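Local atomic coordinates of titin (Homo sapiens, PDB entry 2J8O), a protein that probably serves as a giant scaffold and molecular spring of the muscle sarcomere, here represented by two tandem immunoglobulin I-set domains. Residues N21-C26 and Y61-I66; V76-A81 and S89-L94; A100-P105 and V178-R183; G149-I154 and L162-G167. One frame throughout, in Å; residues are numbered along the deposited sequence.

Contact 1: N21-C26 and Y61-I66; sequences NATLVC and YHQLII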
# COMPACT_ATOMS: atom_id res chain seq x y z
N ASN A 21 6.52 6.71 -10.11
CA ASN A 21 5.60 7.31 -11.04
C ASN A 21 4.79 6.25 -11.80
O ASN A 21 5.35 5.31 -12.37
CB ASN A 21 6.34 8.23 -12.01
CG ASN A 21 6.84 9.48 -11.33
OD1 ASN A 21 6.59 9.69 -10.14
ND2 ASN A 21 7.53 10.33 -12.09
N ALA A 22 3.47 6.39 -11.77
CA ALA A 22 2.60 5.54 -12.56
C ALA A 22 2.17 6.29 -13.79
O ALA A 22 1.69 7.43 -13.70
CB ALA A 22 1.42 5.12 -11.76
N THR A 23 2.40 5.66 -14.95
CA THR A 23 2.01 6.21 -16.24
C THR A 23 0.92 5.33 -16.87
O THR A 23 1.15 4.18 -17.17
CB THR A 23 3.23 6.32 -17.21
OG1 THR A 23 4.32 6.93 -16.52
CG2 THR A 23 2.90 7.16 -18.45
N LEU A 24 -0.27 5.90 -17.03
CA LEU A 24 -1.34 5.20 -17.72
C LEU A 24 -1.39 5.73 -19.14
O LEU A 24 -1.49 6.93 -19.34
CB LEU A 24 -2.66 5.53 -17.06
CG LEU A 24 -3.19 4.81 -15.84
CD1 LEU A 24 -2.34 5.10 -14.67
CD2 LEU A 24 -4.55 5.41 -15.61
N VAL A 25 -1.33 4.84 -20.11
CA VAL A 25 -1.28 5.24 -21.51
C VAL A 25 -2.43 4.60 -22.29
O VAL A 25 -2.89 3.49 -21.97
CB VAL A 25 0.05 4.82 -22.09
CG1 VAL A 25 0.23 3.33 -21.93
CG2 VAL A 25 0.23 5.28 -23.55
N CYS A 26 -2.93 5.31 -23.29
CA CYS A 26 -3.92 4.76 -24.20
C CYS A 26 -3.68 5.41 -25.54
O CYS A 26 -3.00 6.42 -25.60
CB CYS A 26 -5.30 5.07 -23.68
SG CYS A 26 -5.77 6.78 -23.81
N TYR A 61 -1.69 9.43 -28.94
CA TYR A 61 -1.25 8.95 -27.63
C TYR A 61 -1.54 9.92 -26.50
O TYR A 61 -1.28 11.10 -26.62
CB TYR A 61 0.22 8.56 -27.63
CG TYR A 61 0.52 7.48 -28.60
CD1 TYR A 61 0.77 7.79 -29.93
CD2 TYR A 61 0.55 6.13 -28.21
CE1 TYR A 61 1.04 6.79 -30.85
CE2 TYR A 61 0.82 5.13 -29.12
CZ TYR A 61 1.07 5.47 -30.44
OH TYR A 61 1.34 4.51 -31.39
N HIS A 62 -2.04 9.38 -25.40
CA HIS A 62 -2.44 10.14 -24.24
C HIS A 62 -1.96 9.38 -23.04
O HIS A 62 -2.29 8.20 -22.90
CB HIS A 62 -3.97 10.23 -24.15
CG HIS A 62 -4.57 11.26 -25.05
ND1 HIS A 62 -4.58 11.13 -26.42
CD2 HIS A 62 -5.15 12.44 -24.78
CE1 HIS A 62 -5.17 12.18 -26.96
NE2 HIS A 62 -5.52 13.00 -25.98
N GLN A 63 -1.17 10.04 -22.20
CA GLN A 63 -0.82 9.48 -20.90
C GLN A 63 -1.14 10.39 -19.75
O GLN A 63 -1.11 11.64 -19.87
CB GLN A 63 0.63 8.99 -20.78
CG GLN A 63 1.64 9.83 -21.46
CD GLN A 63 3.06 9.34 -21.29
OE1 GLN A 63 3.37 8.14 -21.43
NE2 GLN A 63 3.96 10.28 -21.00
N LEU A 64 -1.49 9.75 -18.65
CA LEU A 64 -1.66 10.40 -17.39
C LEU A 64 -0.49 9.87 -16.59
O LEU A 64 -0.29 8.65 -16.48
CB LEU A 64 -2.99 9.98 -16.75
CG LEU A 64 -3.27 10.32 -15.28
CD1 LEU A 64 -3.35 11.83 -15.02
CD2 LEU A 64 -4.56 9.66 -14.83
N ILE A 65 0.32 10.78 -16.09
CA ILE A 65 1.39 10.39 -15.18
C ILE A 65 0.93 10.78 -13.81
O ILE A 65 0.56 11.93 -13.58
CB ILE A 65 2.69 11.11 -15.51
CG1 ILE A 65 3.14 10.77 -16.94
CG2 ILE A 65 3.77 10.81 -14.46
CD1 ILE A 65 4.53 11.29 -17.29
N ILE A 66 0.92 9.82 -12.90
CA ILE A 66 0.58 10.08 -11.52
C ILE A 66 1.88 10.02 -10.73
O ILE A 66 2.43 8.94 -10.55
CB ILE A 66 -0.39 9.03 -10.99
CG1 ILE A 66 -1.67 9.04 -11.83
CG2 ILE A 66 -0.70 9.22 -9.51
CD1 ILE A 66 -2.33 7.74 -11.83

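Contact 2: V76-A81 and S89-L94; sequences VYQVRA and SGTASL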
# COMPACT_ATOMS: atom_id res chain seq x y z
N VAL A 76 -9.21 2.49 -9.31
CA VAL A 76 -9.62 2.33 -10.69
C VAL A 76 -9.63 3.70 -11.35
O VAL A 76 -10.17 4.64 -10.80
CB VAL A 76 -10.99 1.61 -10.83
CG1 VAL A 76 -12.00 2.14 -9.82
CG2 VAL A 76 -11.54 1.74 -12.23
N TYR A 77 -9.00 3.80 -12.51
CA TYR A 77 -9.01 5.03 -13.28
C TYR A 77 -9.86 4.83 -14.54
O TYR A 77 -9.96 3.72 -15.06
CB TYR A 77 -7.58 5.50 -13.61
CG TYR A 77 -6.82 5.92 -12.37
CD1 TYR A 77 -6.26 4.97 -11.51
CD2 TYR A 77 -6.63 7.27 -12.06
CE1 TYR A 77 -5.57 5.34 -10.39
CE2 TYR A 77 -5.94 7.66 -10.93
CZ TYR A 77 -5.40 6.69 -10.09
OH TYR A 77 -4.71 7.05 -8.95
N GLN A 78 -10.48 5.90 -15.01
CA GLN A 78 -11.38 5.86 -16.16
C GLN A 78 -10.79 6.90 -17.10
O GLN A 78 -10.32 7.94 -16.65
CB GLN A 78 -12.82 6.23 -15.75
CG GLN A 78 -13.86 6.17 -16.90
CD GLN A 78 -15.20 6.93 -16.65
OE1 GLN A 78 -15.59 7.20 -15.51
NE2 GLN A 78 -15.90 7.28 -17.74
N VAL A 79 -10.77 6.59 -18.39
CA VAL A 79 -10.49 7.57 -19.41
C VAL A 79 -11.62 7.59 -20.45
O VAL A 79 -12.31 6.57 -20.65
CB VAL A 79 -9.16 7.31 -20.09
CG1 VAL A 79 -9.22 6.04 -20.91
CG2 VAL A 79 -8.79 8.48 -20.97
N ARG A 80 -11.80 8.73 -21.10
CA ARG A 80 -12.96 8.98 -21.93
C ARG A 80 -12.57 9.84 -23.12
O ARG A 80 -11.84 10.83 -22.97
CB ARG A 80 -14.06 9.64 -21.09
CG ARG A 80 -15.37 9.93 -21.80
CD ARG A 80 -16.52 9.72 -20.81
NE ARG A 80 -17.85 9.89 -21.40
CZ ARG A 80 -18.64 10.95 -21.19
NH1 ARG A 80 -18.23 11.94 -20.40
NH2 ARG A 80 -19.84 11.03 -21.78
N ALA A 81 -12.99 9.43 -24.31
CA ALA A 81 -12.70 10.16 -25.52
C ALA A 81 -14.02 10.44 -26.19
O ALA A 81 -14.86 9.55 -26.29
CB ALA A 81 -11.80 9.37 -26.41
N SER A 89 -15.04 4.99 -23.22
CA SER A 89 -14.28 5.10 -21.99
C SER A 89 -13.63 3.79 -21.59
O SER A 89 -14.26 2.76 -21.55
CB SER A 89 -15.17 5.63 -20.87
OG SER A 89 -15.84 4.57 -20.21
N GLY A 90 -12.34 3.84 -21.27
CA GLY A 90 -11.61 2.66 -20.85
C GLY A 90 -11.28 2.70 -19.37
O GLY A 90 -11.08 3.77 -18.79
N THR A 91 -11.22 1.52 -18.77
CA THR A 91 -11.00 1.37 -17.35
C THR A 91 -9.74 0.58 -17.04
O THR A 91 -9.44 -0.43 -17.69
CB THR A 91 -12.20 0.73 -16.74
OG1 THR A 91 -13.20 1.74 -16.58
CG2 THR A 91 -11.89 0.15 -15.41
N ALA A 92 -9.00 1.04 -16.03
CA ALA A 92 -7.77 0.42 -15.61
C ALA A 92 -7.48 0.71 -14.13
O ALA A 92 -7.71 1.82 -13.64
CB ALA A 92 -6.62 0.89 -16.47
N SER A 93 -6.98 -0.30 -13.43
CA SER A 93 -6.67 -0.17 -12.02
C SER A 93 -5.17 -0.02 -11.82
O SER A 93 -4.35 -0.55 -12.59
CB SER A 93 -7.20 -1.36 -11.22
OG SER A 93 -6.79 -2.57 -11.82
N LEU A 94 -4.85 0.76 -10.80
CA LEU A 94 -3.49 0.94 -10.35
C LEU A 94 -3.44 0.34 -8.96
O LEU A 94 -4.13 0.80 -8.03
CB LEU A 94 -3.13 2.44 -10.36
CG LEU A 94 -1.89 3.00 -9.63
CD1 LEU A 94 -0.63 2.32 -10.06
CD2 LEU A 94 -1.78 4.49 -9.92

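Contact 3: A100-P105 and V178-R183; sequences AKIHLP and VCAKNR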
# COMPACT_ATOMS: atom_id res chain seq x y z
N ALA A 100 6.42 -7.29 1.99
CA ALA A 100 6.29 -7.09 3.41
C ALA A 100 7.57 -6.52 4.02
O ALA A 100 8.65 -6.88 3.61
CB ALA A 100 5.94 -8.41 4.06
N LYS A 101 7.43 -5.61 4.99
CA LYS A 101 8.58 -5.02 5.68
C LYS A 101 8.12 -4.48 7.02
O LYS A 101 7.12 -3.75 7.08
CB LYS A 101 9.17 -3.87 4.86
CG LYS A 101 10.68 -3.75 5.01
CD LYS A 101 11.18 -2.36 4.69
CE LYS A 101 12.67 -2.24 5.04
NZ LYS A 101 13.34 -1.37 4.01
N ILE A 102 8.83 -4.86 8.09
CA ILE A 102 8.59 -4.34 9.42
C ILE A 102 9.47 -3.11 9.64
O ILE A 102 10.58 -3.06 9.15
CB ILE A 102 8.90 -5.37 10.49
CG1 ILE A 102 7.82 -6.45 10.49
CG2 ILE A 102 8.95 -4.71 11.88
CD1 ILE A 102 8.27 -7.78 11.00
N HIS A 103 8.94 -2.11 10.38
CA HIS A 103 9.64 -0.84 10.60
C HIS A 103 9.68 -0.56 12.08
O HIS A 103 8.77 0.01 12.63
CB HIS A 103 8.93 0.34 9.92
CG HIS A 103 8.72 0.19 8.45
ND1 HIS A 103 9.73 0.33 7.52
CD2 HIS A 103 7.58 -0.02 7.73
CE1 HIS A 103 9.24 0.18 6.31
NE2 HIS A 103 7.94 -0.03 6.40
N LEU A 104 10.75 -0.97 12.74
CA LEU A 104 10.89 -0.75 14.19
C LEU A 104 11.23 0.71 14.45
O LEU A 104 12.19 1.23 13.88
CB LEU A 104 12.00 -1.62 14.73
CG LEU A 104 11.74 -3.10 14.85
CD1 LEU A 104 13.07 -3.84 15.02
CD2 LEU A 104 10.87 -3.37 16.06
N PRO A 105 10.47 1.36 15.32
CA PRO A 105 10.72 2.76 15.58
C PRO A 105 12.03 2.95 16.37
O PRO A 105 12.79 3.85 16.07
CB PRO A 105 9.51 3.17 16.45
CG PRO A 105 8.52 2.04 16.36
CD PRO A 105 9.34 0.84 16.12
N VAL A 178 8.43 -10.85 15.56
CA VAL A 178 7.28 -10.45 14.79
C VAL A 178 7.63 -10.64 13.33
O VAL A 178 8.75 -10.33 12.91
CB VAL A 178 6.81 -9.00 15.11
CG1 VAL A 178 7.91 -7.97 14.85
CG2 VAL A 178 5.57 -8.64 14.28
N CYS A 179 6.67 -11.16 12.57
CA CYS A 179 6.95 -11.58 11.23
C CYS A 179 5.81 -11.25 10.30
O CYS A 179 4.66 -11.63 10.56
CB CYS A 179 7.24 -13.08 11.20
SG CYS A 179 7.55 -13.61 9.51
N ALA A 180 6.13 -10.54 9.22
CA ALA A 180 5.13 -10.10 8.27
C ALA A 180 5.42 -10.74 6.93
O ALA A 180 6.55 -10.65 6.44
CB ALA A 180 5.13 -8.57 8.15
N LYS A 181 4.41 -11.38 6.36
CA LYS A 181 4.58 -12.11 5.11
C LYS A 181 3.46 -11.81 4.14
O LYS A 181 2.29 -11.82 4.51
CB LYS A 181 4.58 -13.62 5.37
CG LYS A 181 5.04 -14.07 6.74
CD LYS A 181 4.47 -15.44 7.05
CE LYS A 181 4.60 -15.75 8.53
NZ LYS A 181 6.03 -15.97 8.92
N ASN A 182 3.82 -11.53 2.89
CA ASN A 182 2.85 -11.43 1.81
C ASN A 182 3.39 -12.08 0.54
O ASN A 182 4.51 -12.62 0.53
CB ASN A 182 2.39 -9.97 1.59
CG ASN A 182 3.44 -9.07 0.91
OD1 ASN A 182 4.53 -9.51 0.54
ND2 ASN A 182 3.10 -7.80 0.74
N ARG A 183 2.60 -12.03 -0.53
CA ARG A 183 2.96 -12.61 -1.82
C ARG A 183 4.39 -12.28 -2.24
O ARG A 183 5.04 -13.09 -2.91
CB ARG A 183 2.01 -12.09 -2.91
CG ARG A 183 0.61 -12.72 -2.93
CD ARG A 183 -0.08 -12.40 -4.26
NE ARG A 183 0.84 -12.61 -5.38
CZ ARG A 183 0.72 -12.06 -6.59
NH1 ARG A 183 -0.29 -11.26 -6.88
NH2 ARG A 183 1.64 -12.33 -7.52

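Contact 4: G149-I154 and L162-G167; sequences GHYQVI and LVFPNG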
# COMPACT_ATOMS: atom_id res chain seq x y z
N GLY A 149 -6.36 -15.93 26.57
CA GLY A 149 -5.81 -15.73 27.91
C GLY A 149 -4.77 -14.62 28.08
O GLY A 149 -5.12 -13.45 28.27
N HIS A 150 -3.50 -15.02 27.98
CA HIS A 150 -2.35 -14.19 28.38
C HIS A 150 -2.06 -13.00 27.47
O HIS A 150 -1.84 -11.88 27.95
CB HIS A 150 -1.10 -15.07 28.50
CG HIS A 150 0.02 -14.44 29.27
ND1 HIS A 150 1.28 -14.20 28.70
CD2 HIS A 150 0.08 -13.99 30.56
CE1 HIS A 150 2.05 -13.63 29.61
NE2 HIS A 150 1.35 -13.49 30.75
N TYR A 151 -2.04 -13.25 26.16
CA TYR A 151 -1.67 -12.23 25.19
C TYR A 151 -2.87 -11.73 24.40
O TYR A 151 -3.93 -12.35 24.41
CB TYR A 151 -0.67 -12.80 24.18
CG TYR A 151 0.63 -13.36 24.73
CD1 TYR A 151 1.73 -12.53 24.99
CD2 TYR A 151 0.76 -14.75 24.94
CE1 TYR A 151 2.91 -13.05 25.48
CE2 TYR A 151 1.93 -15.27 25.42
CZ TYR A 151 3.00 -14.42 25.69
OH TYR A 151 4.17 -14.97 26.17
N GLN A 152 -2.67 -10.61 23.71
CA GLN A 152 -3.53 -10.23 22.59
C GLN A 152 -2.74 -9.49 21.55
O GLN A 152 -1.87 -8.66 21.85
CB GLN A 152 -4.78 -9.43 23.02
CG GLN A 152 -4.53 -8.04 23.57
CD GLN A 152 -5.82 -7.25 23.74
OE1 GLN A 152 -6.09 -6.34 22.96
NE2 GLN A 152 -6.63 -7.61 24.75
N VAL A 153 -3.03 -9.84 20.30
CA VAL A 153 -2.34 -9.27 19.21
C VAL A 153 -3.39 -8.45 18.51
O VAL A 153 -4.51 -8.92 18.28
CB VAL A 153 -1.65 -10.34 18.30
CG1 VAL A 153 -1.56 -11.69 19.01
CG2 VAL A 153 -2.33 -10.50 16.93
N ILE A 154 -3.02 -7.20 18.24
CA ILE A 154 -3.78 -6.31 17.40
C ILE A 154 -3.05 -6.31 16.07
O ILE A 154 -1.83 -6.15 16.04
CB ILE A 154 -3.80 -4.90 18.01
CG1 ILE A 154 -4.59 -4.88 19.32
CG2 ILE A 154 -4.39 -3.89 17.03
CD1 ILE A 154 -4.22 -3.75 20.28
N LEU A 162 1.83 -5.89 20.12
CA LEU A 162 1.71 -6.93 21.13
C LEU A 162 1.45 -6.26 22.48
O LEU A 162 2.19 -5.32 22.87
CB LEU A 162 2.95 -7.83 21.20
CG LEU A 162 2.87 -8.92 22.29
CD1 LEU A 162 1.71 -9.89 22.04
CD2 LEU A 162 4.20 -9.68 22.50
N VAL A 163 0.40 -6.76 23.18
CA VAL A 163 -0.07 -6.11 24.38
C VAL A 163 -0.30 -7.17 25.45
O VAL A 163 -0.66 -8.31 25.15
CB VAL A 163 -1.35 -5.24 24.09
CG1 VAL A 163 -1.93 -5.58 22.70
CG2 VAL A 163 -2.41 -5.35 25.19
N PHE A 164 -0.06 -6.78 26.71
CA PHE A 164 -0.19 -7.67 27.85
C PHE A 164 -1.34 -7.13 28.70
O PHE A 164 -1.14 -6.20 29.53
CB PHE A 164 1.13 -7.71 28.66
CG PHE A 164 2.33 -8.17 27.84
CD1 PHE A 164 3.04 -9.32 28.20
CD2 PHE A 164 2.73 -7.47 26.70
CE1 PHE A 164 4.15 -9.77 27.43
CE2 PHE A 164 3.83 -7.90 25.92
CZ PHE A 164 4.53 -9.05 26.29
N PRO A 165 -2.58 -7.61 28.42
CA PRO A 165 -3.79 -7.19 29.11
C PRO A 165 -3.65 -7.08 30.64
O PRO A 165 -4.06 -6.06 31.19
CB PRO A 165 -4.80 -8.26 28.71
CG PRO A 165 -4.44 -8.61 27.38
CD PRO A 165 -2.92 -8.55 27.32
N ASN A 166 -3.12 -8.10 31.32
CA ASN A 166 -2.75 -7.93 32.74
C ASN A 166 -1.44 -7.16 32.76
O ASN A 166 -0.78 -7.05 31.73
CB ASN A 166 -2.56 -9.27 33.47
CG ASN A 166 -3.71 -10.25 33.13
OD1 ASN A 166 -3.70 -10.85 31.98
ND2 ASN A 166 -4.69 -10.43 34.11
N GLY A 167 -1.02 -6.63 33.91
CA GLY A 167 0.33 -6.03 33.92
C GLY A 167 1.39 -7.00 33.40
O GLY A 167 1.25 -8.22 33.51

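Contact 1: N21-C26 and Y61-I66
Strand-to-strand pairing joins Ala22, Leu24 and Cys26 to Ile66, Leu64 and His62 in the first immunoglobulin domain, between the B strand 22-31 and the E strand 61-66 of the A-B-E-D sheet of its sandwich. The two strands run antiparallel, at 162°, and every one of these three pairs is closed by two backbone hydrogen bonds, the shortest from Ile66 N to Ala22 O at 2.6 Å. Their side chains share the inward face. There the CD1 methyls of Leu24 and Ile66 meet at 3.9 Å, while Leu24 and Leu64 also reach Trp38 of the facing sheet. Cys26 SG, set between its backbone N and carbonyl carbon (chi1 71°), rests 3.9 Å from His62 CB. Thr23, Val25, Gln63 and Ile65 occupy the outer face. The Thr23 methyl CG2, anti to the backbone N, lies 3.2 Å from Gln63 OE1 and 3.9 Å from Ile65 CG1. The other end of that amide, Gln63 NE2, makes a weak hydrogen bond to Gln55 on strand 52-57. The chemistry is thus divided: the N-H and C=O groups of the three pairs satisfy one another, one face gives the core mainly Ala22, Leu24, Leu64 and Ile66, and the other mixes polar and apolar groups, partly exposed except for Ile65.

Contact 2: V76-A81 and S89-L94
Val76 to Arg80 run antiparallel to Ser89 to Ser93, at 153°, with Tyr77 opposite Ala92 and Val79 opposite Gly90 as the hydrogen-bonded pairs. The shortest bond goes from Tyr77 N to Ala92 O, 2.6 Å and nearly straight at 172°. Ala92 N returns one to Tyr77 O at 3.0 Å. Farther along, Val79 N reaches Gly90 O at 2.9 Å. Tyr77 makes the largest contribution on the inward face. With CG anti to its carbonyl carbon (chi1 -67°), the ring leans along the hairpin so that Ala92 O lies at its edge, while CE1 comes within 3.8 Å of Leu94 CB and the hydroxyl end passes Leu94 CD2. Tyr77 OH is hydrogen-bonded to the backbone oxygen of Asp73, four residues earlier, which fixes the far end of the ring. A phenylalanine here would probably keep the packing on Leu94 but leave Asp73 O without its hydroxyl mate and the preceding turn less firmly tied. Beside it, Val79 CG1 sits 3.6 Å from Gly90 O, over a residue that adds no side chain of its own. On the outer face Val76 CG2 and Thr91 CG2 touch at 3.6 Å, and Gln78, its chain extended beyond CG, brings NE2 to 3.6 Å from Ser89 CB. The arrangement is the F-G hairpin of an immunoglobulin fold, and the bond from Tyr77 OH back to Asp73 O is the tyrosine corner characteristic of Greek-key beta sandwiches.

Contact 3: A100-P105 and V178-R183
Ala100 and Ile102 meet Val178, Ala180 and Asn182 with side chains rather than paired backbones: the strand axes stay 6.1 Å apart, and no hydrogen bond joins main chain to main chain across the contact. The apolar part is the larger. Ile102, with CG1 anti to its carbonyl carbon (chi1 -72°), sends its long branch down onto strand 174-182, where CD1 lies 3.9 Å from Val178 CG1 and CG1 lies 4.1 Å from Ala180 CB. The CD1 methyl also comes within 3.2 Å of Val178 O. Ala100 continues the row, its CB 4.2 Å from Ala180 CB and 3.3 Å from Ala180 O, so that small side chains let the two strands approach at this end.

The polar part rests on Asn182. Its OD1 receives Ala100 N at 3.3 Å, with the donor standing 51° out of the carbonyl plane, a geometry that suggests a modest bond. The same oxygen accepts a further bond from Phe184 N, while ND2 donates to Pro132 O and Val98 O. Held at both ends, the amide should have little freedom to turn, and it ties the junction leading into the second domain to the end of strand 174-182.

Lys101, and His103 just past the strand, pair through their backbones with Ser129 and Pro127. The end of strand 86-102 thus continues as the A strand of the second domain, paired with strand 123-131 and packed across the sandwich on the F strand 174-182, as is typical of the immunoglobulin I-set fold.

Contact 4: G149-I154 and L162-G167
Gln152 O accepts the sounder of the two backbone bonds here, from Val163 N at 3.2 Å with an N-H...O angle of 151°. Its counterpart, Gln152 N to Val163 O, is weak at 3.4 Å, consistent with the ladder ending here, where strand 159-163 stops. Around that pair the side chains take over. Gln152 CG, placed between the backbone N and carbonyl carbon (chi1 68°), presses against Val163 CG1 at 3.7 Å, and the extended chain then carries NE2 to 3.6 Å from Pro165 CG. A glycine in place of Gln152 would probably uncover Val163 and the Pro165 ring on this side and open a gap between the two segments. Ile154 approaches the same valine from farther along, its CD1 meeting Val163 CG1 at 3.8 Å with the two side chains nearly perpendicular.

Tyr151 and Phe164 extend in the same direction on the other side. They form an offset edge-to-face pair, the edge of Tyr151 turned toward the face of Phe164, with ring centroids 5.8 Å apart and planes at 67°. Tyr151 CD1 also touches Leu162 CD1 at 4.0 Å, and His150 ND1 stands over one face of the tyrosine ring, toward its rim. His150 NE2 is itself hydrogen-bonded to Glu169. Strands 152-155 and 159-163 thus make a hairpin whose strand 152-155 forms the edge of the sheet: Leu162 pairs through its backbone with Ile124 of strand 123-131, while Tyr151 and Leu162 both pack on Tyr176 of strand 174-182 in the facing sheet.

How the contacts relate
Contacts 1 and 2 lie in one domain and meet across its sandwich: Leu24 and Ile66 of contact 1 touch Tyr77, and Ala22 and Ile66 touch Leu94, both of contact 2. Each is a regular ladder with one core face and one outer face. Contact 3, the most buried, differs in kind, because its strands belong to facing sheets and meet through side chains. Because the long strand 86-102 continues from the first domain into the second, contacts 2 and 3 share it although their centres are about 33 Å apart. Contact 4 is nested within the loop that contact 3 closes; it is more peripheral, with a weaker ladder supplemented by aromatic and proline packing.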